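Local structure of putative esterase (Bacteroides intestinalis DSM 17393, 5VOL) at residues C[26-30]-C[57-61]; C[50-54]-C[97-101]. The protein is a calcium-binding ferulic acid esterase of carbohydrate esterase family 1, with an alpha/beta-hydrolase fold, that probably releases ester-linked groups from arabinoxylan. All coordinates share one frame; numbering follows the deposited sequence.

Interaction 1 (C[26-30]-C[57-61]); sequences RAYTV and NPVWA
Asn57 reaches across to Thr29 with its side-chain amide: ND2 of Asn57 donates to OG1 of Thr29 at 2.8 Å, with an N-H...O angle of 154° and the hydroxyl tilted 15° out of the amide plane. The two side chains cross at about a right angle. The other branch of the amide lies by the methyl of Ala27, where OD1 of Asn57 is 3.6 Å from CB of Ala27. Past the amide, CA of Pro58 approaches OG1 of Thr29 at 3.6 Å, and a looser apolar touch follows between CG2 of Thr29 and CB of Ala61, 4.2 Å apart. The Thr29 torsion (chi1 -57°) sets the hydroxyl beside its own backbone N, and CG2 is thereby sent toward Ala61. Further out, OG1 of Thr29 is hydrogen-bonded to Thr14 of strand 11-19, and Val12 of that strand touches both Thr29 and Ala61. Tyr28, whose side chain starts in the other direction, bonds through its hydroxyl to Tyr119 and Tyr124. One buried hydroxyl is thus gripped by two partners, tying the turn ahead of helix 59-62 to a face of strand 24-32 by a polar link flanked by methyl contacts.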
ATOM      1  N   ARG C  26      36.475   9.519  11.123  1.00 30.18           N
ATOM      2  CA  ARG C  26      35.086   9.567  10.693  1.00 24.50           C
ATOM      3  C   ARG C  26      34.500   8.164  10.726  1.00 29.41           C
ATOM      4  O   ARG C  26      34.929   7.278   9.978  1.00 25.99           O
ATOM      5  CB  ARG C  26      34.976  10.176   9.294  1.00 25.35           C
ATOM      6  CG  ARG C  26      35.140  11.696   9.250  1.00 27.39           C
ATOM      7  CD  ARG C  26      33.923  12.403   9.837  1.00 26.27           C
ATOM      8  NE  ARG C  26      34.098  12.774  11.237  1.00 26.87           N
ATOM      9  CZ  ARG C  26      33.159  13.349  11.982  1.00 33.24           C
ATOM     10  NH1 ARG C  26      31.950  13.586  11.472  1.00 27.78           N
ATOM     11  NH2 ARG C  26      33.420  13.677  13.244  1.00 33.45           N
ATOM     12  N   ALA C  27      33.543   7.950  11.621  1.00 26.90           N
ATOM     13  CA  ALA C  27      32.867   6.669  11.689  1.00 27.52           C
ATOM     14  C   ALA C  27      31.891   6.531  10.516  1.00 23.65           C
ATOM     15  O   ALA C  27      31.402   7.518   9.965  1.00 23.19           O
ATOM     16  CB  ALA C  27      32.133   6.510  13.014  1.00 22.82           C
ATOM     17  N   TYR C  28      31.610   5.294  10.147  1.00 24.54           N
ATOM     18  CA  TYR C  28      30.604   5.021   9.131  1.00 22.28           C
ATOM     19  C   TYR C  28      29.987   3.664   9.409  1.00 27.37           C
ATOM     20  O   TYR C  28      30.574   2.838  10.107  1.00 24.34           O
ATOM     21  CB  TYR C  28      31.216   5.062   7.730  1.00 22.34           C
ATOM     22  CG  TYR C  28      32.221   3.955   7.481  1.00 28.10           C
ATOM     23  CD1 TYR C  28      33.573   4.146   7.736  1.00 27.34           C
ATOM     24  CD2 TYR C  28      31.821   2.723   6.969  1.00 26.53           C
ATOM     25  CE1 TYR C  28      34.497   3.141   7.513  1.00 27.44           C
ATOM     26  CE2 TYR C  28      32.737   1.719   6.738  1.00 25.53           C
ATOM     27  CZ  TYR C  28      34.073   1.933   7.009  1.00 29.88           C
ATOM     28  OH  TYR C  28      34.984   0.927   6.777  1.00 33.46           O
ATOM     29  N   THR C  29      28.794   3.446   8.864  1.00 24.45           N
ATOM     30  CA  THR C  29      28.085   2.188   9.034  1.00 23.82           C
ATOM     31  C   THR C  29      27.690   1.700   7.650  1.00 22.96           C
ATOM     32  O   THR C  29      27.120   2.449   6.862  1.00 24.62           O
ATOM     33  CB  THR C  29      26.829   2.352   9.926  1.00 23.92           C
ATOM     34  OG1 THR C  29      27.210   2.885  11.199  1.00 24.93           O
ATOM     35  CG2 THR C  29      26.113   1.019  10.132  1.00 24.92           C
ATOM     36  N   VAL C  30      28.010   0.457   7.337  1.00 22.85           N
ATOM     37  CA  VAL C  30      27.771  -0.027   5.986  1.00 21.76           C
ATOM     38  C   VAL C  30      26.957  -1.313   6.035  1.00 23.94           C
ATOM     39  O   VAL C  30      27.155  -2.148   6.924  1.00 24.35           O
ATOM     40  CB  VAL C  30      29.106  -0.266   5.232  1.00 23.94           C
ATOM     41  CG1 VAL C  30      30.006  -1.205   6.016  1.00 24.75           C
ATOM     42  CG2 VAL C  30      28.850  -0.820   3.837  1.00 22.82           C
ATOM     43  N   ASN C  57      26.068   8.135  12.336  1.00 23.37           N
ATOM     44  CA  ASN C  57      26.034   7.108  11.285  1.00 22.70           C
ATOM     45  C   ASN C  57      25.181   5.857  11.540  1.00 22.07           C
ATOM     46  O   ASN C  57      24.678   5.279  10.586  1.00 26.36           O
ATOM     47  CB  ASN C  57      27.472   6.662  10.955  1.00 20.64           C
ATOM     48  CG  ASN C  57      28.278   6.331  12.195  1.00 24.93           C
ATOM     49  OD1 ASN C  57      28.637   7.225  12.971  1.00 23.26           O
ATOM     50  ND2 ASN C  57      28.562   5.046  12.401  1.00 21.42           N
ATOM     51  N   PRO C  58      25.019   5.421  12.807  1.00 24.02           N
ATOM     52  CA  PRO C  58      24.337   4.134  13.012  1.00 21.19           C
ATOM     53  C   PRO C  58      22.809   4.173  12.928  1.00 25.22           C
ATOM     54  O   PRO C  58      22.194   3.113  13.033  1.00 23.35           O
ATOM     55  CB  PRO C  58      24.740   3.733  14.440  1.00 23.68           C
ATOM     56  CG  PRO C  58      25.839   4.715  14.853  1.00 26.06           C
ATOM     57  CD  PRO C  58      25.554   5.957  14.070  1.00 25.07           C
ATOM     58  N   VAL C  59      22.210   5.346  12.759  1.00 21.13           N
ATOM     59  CA  VAL C  59      20.766   5.465  12.920  1.00 20.03           C
ATOM     60  C   VAL C  59      19.981   4.720  11.814  1.00 23.40           C
ATOM     61  O   VAL C  59      18.939   4.131  12.094  1.00 23.68           O
ATOM     62  CB  VAL C  59      20.327   6.945  12.966  1.00 23.01           C
ATOM     63  CG1 VAL C  59      20.526   7.626  11.629  1.00 24.19           C
ATOM     64  CG2 VAL C  59      18.880   7.054  13.421  1.00 24.69           C
ATOM     65  N   TRP C  60      20.479   4.728  10.580  1.00 23.07           N
ATOM     66  CA  TRP C  60      19.783   4.055   9.481  1.00 21.97           C
ATOM     67  C   TRP C  60      19.717   2.542   9.715  1.00 21.59           C
ATOM     68  O   TRP C  60      18.712   1.907   9.396  1.00 23.94           O
ATOM     69  CB  TRP C  60      20.447   4.381   8.132  1.00 19.26           C
ATOM     70  CG  TRP C  60      19.811   5.568   7.451  1.00 18.78           C
ATOM     71  CD1 TRP C  60      20.372   6.790   7.234  1.00 19.04           C
ATOM     72  CD2 TRP C  60      18.466   5.647   6.941  1.00 20.09           C
ATOM     73  NE1 TRP C  60      19.471   7.621   6.602  1.00 18.44           N
ATOM     74  CE2 TRP C  60      18.292   6.941   6.419  1.00 20.20           C
ATOM     75  CE3 TRP C  60      17.394   4.743   6.885  1.00 20.48           C
ATOM     76  CZ2 TRP C  60      17.092   7.354   5.832  1.00 18.32           C
ATOM     77  CZ3 TRP C  60      16.201   5.151   6.298  1.00 18.37           C
ATOM     78  CH2 TRP C  60      16.060   6.445   5.781  1.00 17.36           C
ATOM     79  N   ALA C  61      20.760   1.963  10.300  1.00 20.44           N
ATOM     80  CA  ALA C  61      20.716   0.550  10.641  1.00 21.79           C
ATOM     81  C   ALA C  61      19.875   0.292  11.898  1.00 25.47           C
ATOM     82  O   ALA C  61      19.091  -0.650  11.942  1.00 25.15           O
ATOM     83  CB  ALA C  61      22.128  -0.006  10.826  1.00 22.01           C
TER

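Interaction 2 (C[50-54]-C[97-101]); sequences LHGMW and WNGYF
Tyr100 and Asn98 supply the polar links from 97-101 to the loop 50-54. The phenol OH of Tyr100 donates to the carbonyl O of His51 at 2.8 Å; the C=O...donor angle is 124°, and the donor is tilted from the carbonyl plane. A water bridges the same pair of residues, giving a hydrogen to OH of Tyr100 at 2.7 Å and accepting one from the backbone N of His51. At the other end, N of Trp54 donates to OD1 of Asn98 at 2.9 Å, a fairly straight bond (162°). ND2 of Asn98 bonds back to the carbonyls of Gly91 and Glu96, which helps fix the rotation of the amide.

Ring contacts come next. With CG of His51 between its backbone N and carbonyl carbon (chi1 65°), the ring turns a face to OH of Tyr100, 3.6 Å above its centre. ND1 of His51 holds that ring by donating to O of Gly52 at 2.7 Å, as does NE2, bonded to N of Ala89. Leu50 places CD1 over one face of the Tyr100 ring, 4.0 Å from the centroid, a CH-pi contact.

A methylene of Met53 meets the Asn98 amide, CG to OD1 3.5 Å, the side chains crossing at about a right angle. The loop leaving strand 46-50 is therefore joined to the one leading into strand 102-103; Met140 of helix 140-151 touches Asn98 and Tyr100, and helix 182-192 touches Met53 through Ile183 and Leu186.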
ATOM      1  N   LEU C  50      22.184   9.064   3.825  1.00 18.05           N
ATOM      2  CA  LEU C  50      22.649  10.084   4.773  1.00 20.93           C
ATOM      3  C   LEU C  50      21.674  10.355   5.923  1.00 23.73           C
ATOM      4  O   LEU C  50      20.445  10.371   5.725  1.00 20.49           O
ATOM      5  CB  LEU C  50      22.924  11.392   4.013  1.00 18.50           C
ATOM      6  CG  LEU C  50      23.793  11.301   2.754  1.00 21.21           C
ATOM      7  CD1 LEU C  50      24.029  12.695   2.152  1.00 18.23           C
ATOM      8  CD2 LEU C  50      25.141  10.599   3.016  1.00 19.56           C
ATOM      9  N   HIS C  51      22.224  10.582   7.122  1.00 20.67           N
ATOM     10  CA  HIS C  51      21.397  10.854   8.302  1.00 21.98           C
ATOM     11  C   HIS C  51      21.061  12.333   8.445  1.00 21.82           C
ATOM     12  O   HIS C  51      21.559  13.168   7.689  1.00 22.16           O
ATOM     13  CB  HIS C  51      22.078  10.361   9.584  1.00 19.77           C
ATOM     14  CG  HIS C  51      23.351  11.076   9.912  1.00 21.98           C
ATOM     15  ND1 HIS C  51      23.383  12.392  10.332  1.00 21.65           N
ATOM     16  CD2 HIS C  51      24.642  10.661   9.890  1.00 19.76           C
ATOM     17  CE1 HIS C  51      24.635  12.755  10.544  1.00 23.75           C
ATOM     18  NE2 HIS C  51      25.419  11.721  10.294  1.00 22.57           N
ATOM     19  N   GLY C  52      20.212  12.644   9.421  1.00 20.90           N
ATOM     20  CA  GLY C  52      19.756  14.006   9.635  1.00 20.55           C
ATOM     21  C   GLY C  52      20.595  14.742  10.668  1.00 22.97           C
ATOM     22  O   GLY C  52      21.516  14.170  11.251  1.00 21.45           O
ATOM     23  N   MET C  53      20.265  16.007  10.899  1.00 23.28           N
ATOM     24  CA  MET C  53      20.943  16.801  11.934  1.00 26.96           C
ATOM     25  C   MET C  53      20.772  16.157  13.315  1.00 27.15           C
ATOM     26  O   MET C  53      19.755  15.507  13.573  1.00 26.76           O
ATOM     27  CB  MET C  53      20.404  18.229  11.936  1.00 24.16           C
ATOM     28  CG  MET C  53      21.263  19.229  12.730  1.00 32.63           C
ATOM     29  SD  MET C  53      20.592  20.902  12.610  1.00 34.45           S
ATOM     30  CE  MET C  53      19.174  20.776  13.692  1.00 34.62           C
ATOM     31  N   TRP C  54      21.777  16.324  14.175  1.00 27.84           N
ATOM     32  CA  TRP C  54      21.817  15.744  15.524  1.00 27.17           C
ATOM     33  C   TRP C  54      22.160  14.255  15.537  1.00 30.80           C
ATOM     34  O   TRP C  54      22.597  13.726  16.559  1.00 31.66           O
ATOM     35  CB  TRP C  54      20.483  15.918  16.250  1.00 29.15           C
ATOM     36  CG  TRP C  54      20.109  17.292  16.694  1.00 38.07           C
ATOM     37  CD1 TRP C  54      19.303  18.185  16.029  1.00 39.28           C
ATOM     38  CD2 TRP C  54      20.452  17.916  17.947  1.00 37.28           C
ATOM     39  NE1 TRP C  54      19.147  19.329  16.786  1.00 43.03           N
ATOM     40  CE2 TRP C  54      19.841  19.188  17.962  1.00 39.84           C
ATOM     41  CE3 TRP C  54      21.226  17.523  19.046  1.00 34.71           C
ATOM     42  CZ2 TRP C  54      19.984  20.075  19.040  1.00 41.21           C
ATOM     43  CZ3 TRP C  54      21.366  18.401  20.111  1.00 38.70           C
ATOM     44  CH2 TRP C  54      20.748  19.663  20.100  1.00 39.37           C
ATOM     45  N   TRP C  97      30.444  19.059  14.497  1.00 24.81           N
ATOM     46  CA  TRP C  97      30.116  19.545  13.170  1.00 27.76           C
ATOM     47  C   TRP C  97      28.977  18.746  12.527  1.00 28.02           C
ATOM     48  O   TRP C  97      29.080  17.528  12.375  1.00 28.03           O
ATOM     49  CB  TRP C  97      31.333  19.471  12.272  1.00 25.32           C
ATOM     50  CG  TRP C  97      32.387  20.498  12.556  1.00 30.31           C
ATOM     51  CD1 TRP C  97      33.558  20.308  13.226  1.00 31.26           C
ATOM     52  CD2 TRP C  97      32.372  21.866  12.149  1.00 26.55           C
ATOM     53  NE1 TRP C  97      34.274  21.481  13.266  1.00 32.36           N
ATOM     54  CE2 TRP C  97      33.568  22.452  12.607  1.00 29.13           C
ATOM     55  CE3 TRP C  97      31.461  22.655  11.442  1.00 29.31           C
ATOM     56  CZ2 TRP C  97      33.881  23.786  12.376  1.00 32.50           C
ATOM     57  CZ3 TRP C  97      31.768  23.982  11.218  1.00 34.06           C
ATOM     58  CH2 TRP C  97      32.970  24.535  11.682  1.00 33.80           C
ATOM     59  N   ASN C  98      27.915  19.445  12.147  1.00 25.23           N
ATOM     60  CA  ASN C  98      26.819  18.863  11.365  1.00 23.57           C
ATOM     61  C   ASN C  98      26.839  19.401   9.939  1.00 26.02           C
ATOM     62  O   ASN C  98      27.018  20.598   9.732  1.00 22.58           O
ATOM     63  CB  ASN C  98      25.470  19.179  12.015  1.00 23.85           C
ATOM     64  CG  ASN C  98      25.135  18.243  13.153  1.00 27.96           C
ATOM     65  OD1 ASN C  98      24.217  17.424  13.045  1.00 24.09           O
ATOM     66  ND2 ASN C  98      25.864  18.363  14.260  1.00 23.57           N
ATOM     67  N   GLY C  99      26.661  18.539   8.944  1.00 24.38           N
ATOM     68  CA  GLY C  99      26.529  19.048   7.589  1.00 22.27           C
ATOM     69  C   GLY C  99      27.346  18.327   6.542  1.00 23.31           C
ATOM     70  O   GLY C  99      28.269  17.590   6.879  1.00 23.61           O
ATOM     71  N   TYR C 100      27.016  18.565   5.271  1.00 22.88           N
ATOM     72  CA  TYR C 100      27.549  17.773   4.156  1.00 21.26           C
ATOM     73  C   TYR C 100      28.375  18.589   3.169  1.00 22.17           C
ATOM     74  O   TYR C 100      29.078  18.022   2.340  1.00 22.63           O
ATOM     75  CB  TYR C 100      26.385  17.056   3.409  1.00 19.25           C
ATOM     76  CG  TYR C 100      25.754  16.005   4.291  1.00 19.85           C
ATOM     77  CD1 TYR C 100      26.408  14.808   4.525  1.00 19.22           C
ATOM     78  CD2 TYR C 100      24.552  16.242   4.951  1.00 17.87           C
ATOM     79  CE1 TYR C 100      25.878  13.858   5.373  1.00 17.01           C
ATOM     80  CE2 TYR C 100      24.006  15.294   5.799  1.00 16.87           C
ATOM     81  CZ  TYR C 100      24.681  14.097   5.999  1.00 19.10           C
ATOM     82  OH  TYR C 100      24.186  13.126   6.840  1.00 20.04           O
ATOM     83  N   PHE C 101      28.304  19.915   3.252  1.00 25.37           N
ATOM     84  CA  PHE C 101      29.019  20.742   2.281  1.00 22.29           C
ATOM     85  C   PHE C 101      30.312  21.287   2.902  1.00 26.19           C
ATOM     86  O   PHE C 101      30.487  21.244   4.119  1.00 23.52           O
ATOM     87  CB  PHE C 101      28.133  21.890   1.800  1.00 23.06           C
ATOM     88  CG  PHE C 101      26.712  21.466   1.464  1.00 25.16           C
ATOM     89  CD1 PHE C 101      26.478  20.379   0.642  1.00 25.48           C
ATOM     90  CD2 PHE C 101      25.626  22.158   1.976  1.00 25.64           C
ATOM     91  CE1 PHE C 101      25.176  19.978   0.326  1.00 25.57           C
ATOM     92  CE2 PHE C 101      24.316  21.772   1.668  1.00 28.30           C
ATOM     93  CZ  PHE C 101      24.093  20.680   0.836  1.00 23.52           C
TER
HETATM   94  O   HOH W   1      25.172  10.601   6.762  1.00 18.64           O

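How the interactions relate
Interactions 1 and 2 have centres 12 Å apart and are connected by the chain itself, since the loop 50-54 runs on to 57-61. They also touch directly: NE1 of Trp60 lies 3.0 Å from O of Leu50, a probable hydrogen bond, and CG1 of Val59 packs at 3.8 Å on CB of His51. Residues 50-61 thus meet strand 24-32 at one end and the loop 97-101 at the other. Both contacts lie away from the calcium site of Asp221, Asp222 and Asp249. Interaction 2 borders the probable catalytic centre: Tyr100 touches the putative nucleophile elbow, and the side chain of Met53, near the putative Ser-His-Asp triad without touching it, is about 4 Å from a bound isopropyl alcohol, probably from the crystallisation liquor, which may mark a pocket.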